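Local coordinates for protein ALDH21) (Physcomitrella patens subsp. patens, PDB 5MZ5) that oxidises succinic semialdehyde with NADP+ as cofactor, as a plant member of the aldehyde dehydrogenase family, at residues Pro291-Asp296 with Ser444-Lys449; Arg325-Glu330 with Val432-Asn437. One frame throughout, in Å; residues are numbered along the deposited sequence.

Contact 1. Residues Pro291-Asp296 with Ser444-Lys449; sequences PCIVDD and SGIFTK. With GOL (glycerol), chain F.
Neighbouring parallel strands of the catalytic-domain sheet of an aldehyde dehydrogenase meet where Pro291-Asp296 runs beside Ser444-Lys449, the two axes 4.4 Å apart. Four backbone bonds follow one another up the pair: Gly445 N to Pro291 O, Ile293 N to Gly445 O, Phe447 N to Ile293 O and Asp295 N to Phe447 O. On one face of the sheet, Cys292 SG stands anti to its backbone N (chi1 -172°) and comes to the edge of the Phe447 ring, 3.9 Å from CD1 and nearly in the ring plane. A methyl of Val294, CG2, approaches the same Phe447 CD1 at 4.2 Å, the two side chains lying side by side. Helix 301-313 covers this face, while Ile293 and Ile446 turn to the other one, under helix 428-435; a helix on each side of a parallel sheet is the layered alpha/beta build of the family. At the opposite end of the pair from Asp296, Ser444 OG lies 3.3 Å from Pro291 CD. Past the last bridge, polar groups take over. Asp296 OD2 accepts Lys449 N at 3.0 Å, on its anti side and 34° out of the carboxylate plane, and the extended Lys449 chain crosses the Asp296 side chain at about a right angle. A water bridges Asp295 OD2, Asp296 OD2 and Thr448 OG1, the last itself bonded to Asp450 N; Asp295 is further held by Tyr425 and Lys453. Glycerol O1 donates to Asp296 OD1 at 3.1 Å and weakly accepts Lys449 NZ, while Arg331 forms a salt bridge with Asp296 OD1.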
# COMPACT_ATOMS: atom_id res chain seq x y z
N PRO A 291 -9.51 -30.66 2.46
CA PRO A 291 -8.76 -31.64 3.26
C PRO A 291 -8.12 -31.00 4.51
O PRO A 291 -7.95 -29.79 4.60
CB PRO A 291 -7.68 -32.10 2.28
CG PRO A 291 -7.40 -30.87 1.44
CD PRO A 291 -8.61 -29.95 1.52
N CYS A 292 -7.72 -31.83 5.47
CA CYS A 292 -6.99 -31.38 6.65
C CYS A 292 -5.90 -32.39 6.97
O CYS A 292 -6.18 -33.58 6.98
CB CYS A 292 -7.91 -31.15 7.85
SG CYS A 292 -7.10 -30.38 9.29
N ILE A 293 -4.68 -31.90 7.21
CA ILE A 293 -3.54 -32.69 7.64
C ILE A 293 -3.40 -32.56 9.16
O ILE A 293 -3.41 -31.44 9.68
CB ILE A 293 -2.22 -32.28 6.92
CG1 ILE A 293 -2.29 -32.58 5.41
CG2 ILE A 293 -0.99 -32.97 7.57
CD1 ILE A 293 -1.05 -32.17 4.59
N VAL A 294 -3.27 -33.68 9.87
CA VAL A 294 -3.01 -33.71 11.30
C VAL A 294 -1.63 -34.35 11.46
O VAL A 294 -1.49 -35.56 11.35
CB VAL A 294 -4.13 -34.41 12.14
CG1 VAL A 294 -3.73 -34.54 13.63
CG2 VAL A 294 -5.45 -33.67 12.01
N ASP A 295 -0.59 -33.51 11.62
CA ASP A 295 0.80 -33.98 11.80
C ASP A 295 1.27 -33.82 13.25
O ASP A 295 2.33 -34.31 13.60
CB ASP A 295 1.76 -33.28 10.80
CG ASP A 295 3.02 -34.08 10.50
OD1 ASP A 295 2.92 -35.17 9.90
OD2 ASP A 295 4.12 -33.60 10.84
N ASP A 296 0.46 -33.16 14.08
CA ASP A 296 0.69 -32.87 15.50
C ASP A 296 -0.64 -32.49 16.15
O ASP A 296 -1.62 -32.23 15.44
CB ASP A 296 1.67 -31.66 15.65
CG ASP A 296 3.15 -32.00 15.65
OD1 ASP A 296 3.56 -32.88 16.45
OD2 ASP A 296 3.91 -31.35 14.92
N SER A 444 -7.74 -25.49 2.77
CA SER A 444 -7.07 -26.66 3.35
C SER A 444 -6.68 -26.32 4.78
O SER A 444 -6.52 -25.14 5.11
CB SER A 444 -5.82 -27.00 2.55
OG SER A 444 -6.16 -27.73 1.38
N GLY A 445 -6.54 -27.34 5.61
CA GLY A 445 -6.14 -27.21 7.00
C GLY A 445 -4.90 -28.03 7.27
O GLY A 445 -4.67 -29.05 6.61
N ILE A 446 -4.07 -27.58 8.23
CA ILE A 446 -2.86 -28.28 8.66
C ILE A 446 -2.57 -28.06 10.16
O ILE A 446 -2.42 -26.91 10.60
CB ILE A 446 -1.60 -27.97 7.77
CG1 ILE A 446 -0.35 -28.71 8.33
CG2 ILE A 446 -1.34 -26.46 7.59
CD1 ILE A 446 0.88 -28.65 7.55
N PHE A 447 -2.45 -29.15 10.92
CA PHE A 447 -2.05 -29.09 12.33
C PHE A 447 -0.59 -29.52 12.39
O PHE A 447 -0.26 -30.65 12.03
CB PHE A 447 -2.92 -29.98 13.24
CG PHE A 447 -4.26 -29.38 13.57
CD1 PHE A 447 -5.34 -29.56 12.72
CD2 PHE A 447 -4.44 -28.66 14.75
CE1 PHE A 447 -6.59 -29.02 13.03
CE2 PHE A 447 -5.69 -28.11 15.06
CZ PHE A 447 -6.75 -28.30 14.20
N THR A 448 0.29 -28.59 12.79
CA THR A 448 1.74 -28.84 12.86
C THR A 448 2.42 -27.90 13.84
O THR A 448 2.01 -26.75 13.99
CB THR A 448 2.40 -28.77 11.43
OG1 THR A 448 3.79 -29.06 11.53
CG2 THR A 448 2.24 -27.40 10.76
N LYS A 449 3.49 -28.40 14.47
CA LYS A 449 4.35 -27.62 15.37
C LYS A 449 5.64 -27.27 14.62
O LYS A 449 6.50 -26.56 15.14
CB LYS A 449 4.69 -28.43 16.62
CG LYS A 449 3.55 -28.65 17.58
CD LYS A 449 3.96 -29.67 18.62
CE LYS A 449 2.86 -29.94 19.61
NZ LYS A 449 3.25 -30.96 20.62
C1 GOL F . 1.70 -34.73 18.52
O1 GOL F . 1.78 -33.36 18.90
C2 GOL F . 2.78 -35.58 19.15
O2 GOL F . 4.07 -34.95 19.03
C3 GOL F . 2.49 -35.87 20.60
O3 GOL F . 1.65 -37.02 20.70
O HOH W 1 4.50 -31.47 12.31

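Contact 2. Residues Arg325-Glu330 with Val432-Asn437; sequences RLYVHE and VKECNN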
# COMPACT_ATOMS: atom_id res chain seq x y z
N ARG A 325 -12.17 -34.35 3.96
CA ARG A 325 -11.08 -35.33 4.00
C ARG A 325 -10.10 -35.04 5.14
O ARG A 325 -9.65 -33.90 5.30
CB ARG A 325 -10.34 -35.40 2.65
CG ARG A 325 -11.25 -35.73 1.45
CD ARG A 325 -10.48 -35.66 0.15
NE ARG A 325 -10.15 -34.28 -0.26
CZ ARG A 325 -8.97 -33.91 -0.74
NH1 ARG A 325 -8.78 -32.66 -1.15
NH2 ARG A 325 -7.97 -34.78 -0.84
N LEU A 326 -9.80 -36.08 5.93
CA LEU A 326 -8.92 -35.97 7.07
C LEU A 326 -7.75 -36.94 6.92
O LEU A 326 -7.96 -38.15 6.86
CB LEU A 326 -9.72 -36.22 8.37
CG LEU A 326 -8.99 -36.16 9.72
CD1 LEU A 326 -8.11 -34.89 9.86
CD2 LEU A 326 -9.99 -36.28 10.87
N TYR A 327 -6.52 -36.38 6.86
CA TYR A 327 -5.25 -37.10 6.70
C TYR A 327 -4.48 -37.01 8.01
O TYR A 327 -4.13 -35.91 8.45
CB TYR A 327 -4.44 -36.52 5.51
CG TYR A 327 -5.19 -36.66 4.21
CD1 TYR A 327 -5.13 -37.84 3.46
CD2 TYR A 327 -6.02 -35.63 3.75
CE1 TYR A 327 -5.87 -37.99 2.29
CE2 TYR A 327 -6.77 -35.78 2.58
CZ TYR A 327 -6.70 -36.96 1.86
OH TYR A 327 -7.45 -37.10 0.72
N VAL A 328 -4.32 -38.15 8.68
CA VAL A 328 -3.64 -38.21 9.98
C VAL A 328 -2.37 -39.05 9.87
O VAL A 328 -2.39 -40.13 9.30
CB VAL A 328 -4.60 -38.75 11.08
CG1 VAL A 328 -3.91 -38.78 12.44
CG2 VAL A 328 -5.89 -37.92 11.13
N HIS A 329 -1.25 -38.52 10.39
CA HIS A 329 0.01 -39.24 10.37
C HIS A 329 -0.13 -40.58 11.16
O HIS A 329 -0.80 -40.63 12.20
CB HIS A 329 1.14 -38.37 10.91
CG HIS A 329 2.48 -39.03 10.81
ND1 HIS A 329 2.98 -39.81 11.82
CD2 HIS A 329 3.36 -39.05 9.78
CE1 HIS A 329 4.15 -40.25 11.40
NE2 HIS A 329 4.42 -39.82 10.18
N GLU A 330 0.48 -41.65 10.62
CA GLU A 330 0.45 -43.01 11.15
C GLU A 330 0.74 -43.13 12.66
O GLU A 330 0.11 -43.97 13.31
CB GLU A 330 1.38 -43.94 10.34
CG GLU A 330 2.86 -43.58 10.41
CD GLU A 330 3.83 -44.40 9.60
OE1 GLU A 330 4.93 -43.87 9.32
OE2 GLU A 330 3.52 -45.56 9.23
N VAL A 432 0.44 -33.74 1.43
CA VAL A 432 0.20 -32.46 0.75
C VAL A 432 -0.26 -32.72 -0.70
O VAL A 432 -1.24 -32.12 -1.15
CB VAL A 432 1.44 -31.51 0.81
CG1 VAL A 432 1.20 -30.23 -0.01
CG2 VAL A 432 1.80 -31.16 2.26
N LYS A 433 0.43 -33.64 -1.40
CA LYS A 433 0.12 -34.06 -2.75
C LYS A 433 -1.31 -34.66 -2.80
O LYS A 433 -2.08 -34.35 -3.72
CB LYS A 433 1.17 -35.08 -3.24
CG LYS A 433 1.02 -35.44 -4.72
CD LYS A 433 2.04 -36.48 -5.17
CE LYS A 433 1.81 -36.84 -6.61
NZ LYS A 433 2.84 -37.81 -7.09
N GLU A 434 -1.69 -35.46 -1.78
CA GLU A 434 -3.02 -36.04 -1.71
C GLU A 434 -4.10 -34.99 -1.41
O GLU A 434 -5.22 -35.11 -1.92
CB GLU A 434 -3.07 -37.24 -0.74
CG GLU A 434 -4.28 -38.14 -0.95
CD GLU A 434 -4.59 -38.63 -2.35
OE1 GLU A 434 -3.67 -38.67 -3.21
OE2 GLU A 434 -5.76 -39.01 -2.58
N CYS A 435 -3.77 -33.96 -0.61
CA CYS A 435 -4.66 -32.83 -0.32
C CYS A 435 -5.03 -32.13 -1.63
O CYS A 435 -6.18 -31.76 -1.82
CB CYS A 435 -4.00 -31.85 0.64
SG CYS A 435 -4.05 -32.38 2.36
N ASN A 436 -4.03 -32.00 -2.53
CA ASN A 436 -4.13 -31.38 -3.85
C ASN A 436 -4.78 -32.27 -4.88
O ASN A 436 -5.13 -31.77 -5.95
CB ASN A 436 -2.74 -30.93 -4.35
CG ASN A 436 -2.16 -29.80 -3.55
OD1 ASN A 436 -2.88 -29.03 -2.89
ND2 ASN A 436 -0.86 -29.64 -3.64
N ASN A 437 -4.94 -33.59 -4.58
CA ASN A 437 -5.52 -34.59 -5.48
C ASN A 437 -7.06 -34.47 -5.51
O ASN A 437 -7.80 -35.34 -5.01
CB ASN A 437 -5.03 -36.02 -5.13
CG ASN A 437 -5.37 -37.05 -6.18
OD1 ASN A 437 -5.79 -36.72 -7.28
ND2 ASN A 437 -5.20 -38.33 -5.85
O HOH W 2 -7.19 -39.75 -0.50
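Arg325 and Tyr327 reach from strand 323-329 to the C-terminal part of helix 428-435, a strand-to-helix packing within the layered alpha/beta catalytic domain. Both project from the same face of the sheet, and their side chains meet the helix in different ways. Arg325 comes with the edge of its guanidinium: NH1 donates to Cys435 O at 2.8 Å along a nearly straight bond (168°), and NH2 donates to Glu434 O at 3.0 Å. Both oxygens lie close to the guanidinium plane, so one flat group spans two successive helix carbonyls, where the helix dipole would probably favour a positive charge. A bend at chi3 (-72°) sets NE, which is bonded to Asn289 OD1. A further bond lies within the strand: NH2 also donates to Tyr327 OH, at 2.8 Å, and thereby links the two side chains that face the helix.

Tyr327 meets the helix through its ring. The Glu434 side chain crosses it at about a right angle, with CG 3.6 Å from Tyr327 CE1, and the carboxylate plane is turned 71° from the ring. From the same side of the ring plane, but near the opposite rim atom, Cys435 SG lies 4.0 Å from Tyr327 CD2, oblique to the ring, in a sulfur-aromatic contact; Tyr423 of the adjoining strand meets the ring as well. Beyond Glu434 CG the chain bends at chi2, which sets CD; Glu434 OE2 forms a salt bridge with Arg411. Asn437 ND2 donates to Glu434 OE1, and a water in the plane of the Tyr327 ring bonds OH while donating to Glu434 OE2 at 2.6 Å.

Overall arrangement
The two contacts share one sheet, since strands 290-294 and 323-329 are neighbours in it, and their centres lie about 9 Å apart. Contact 1 is strand against strand, held chiefly by a backbone ladder, whereas contact 2 is strand against helix and depends on side chains reaching helix carbonyls. Both are mostly buried, but contact 1 runs out to a polar end that meets glycerol and another subunit, while no other chain touches contact 2. They join directly: Tyr327 probably bonds through its backbone to Cys292 and Val294, and Cys435 SG packs on Ile293 CG1, so helix 428-435 covers strands of both contacts.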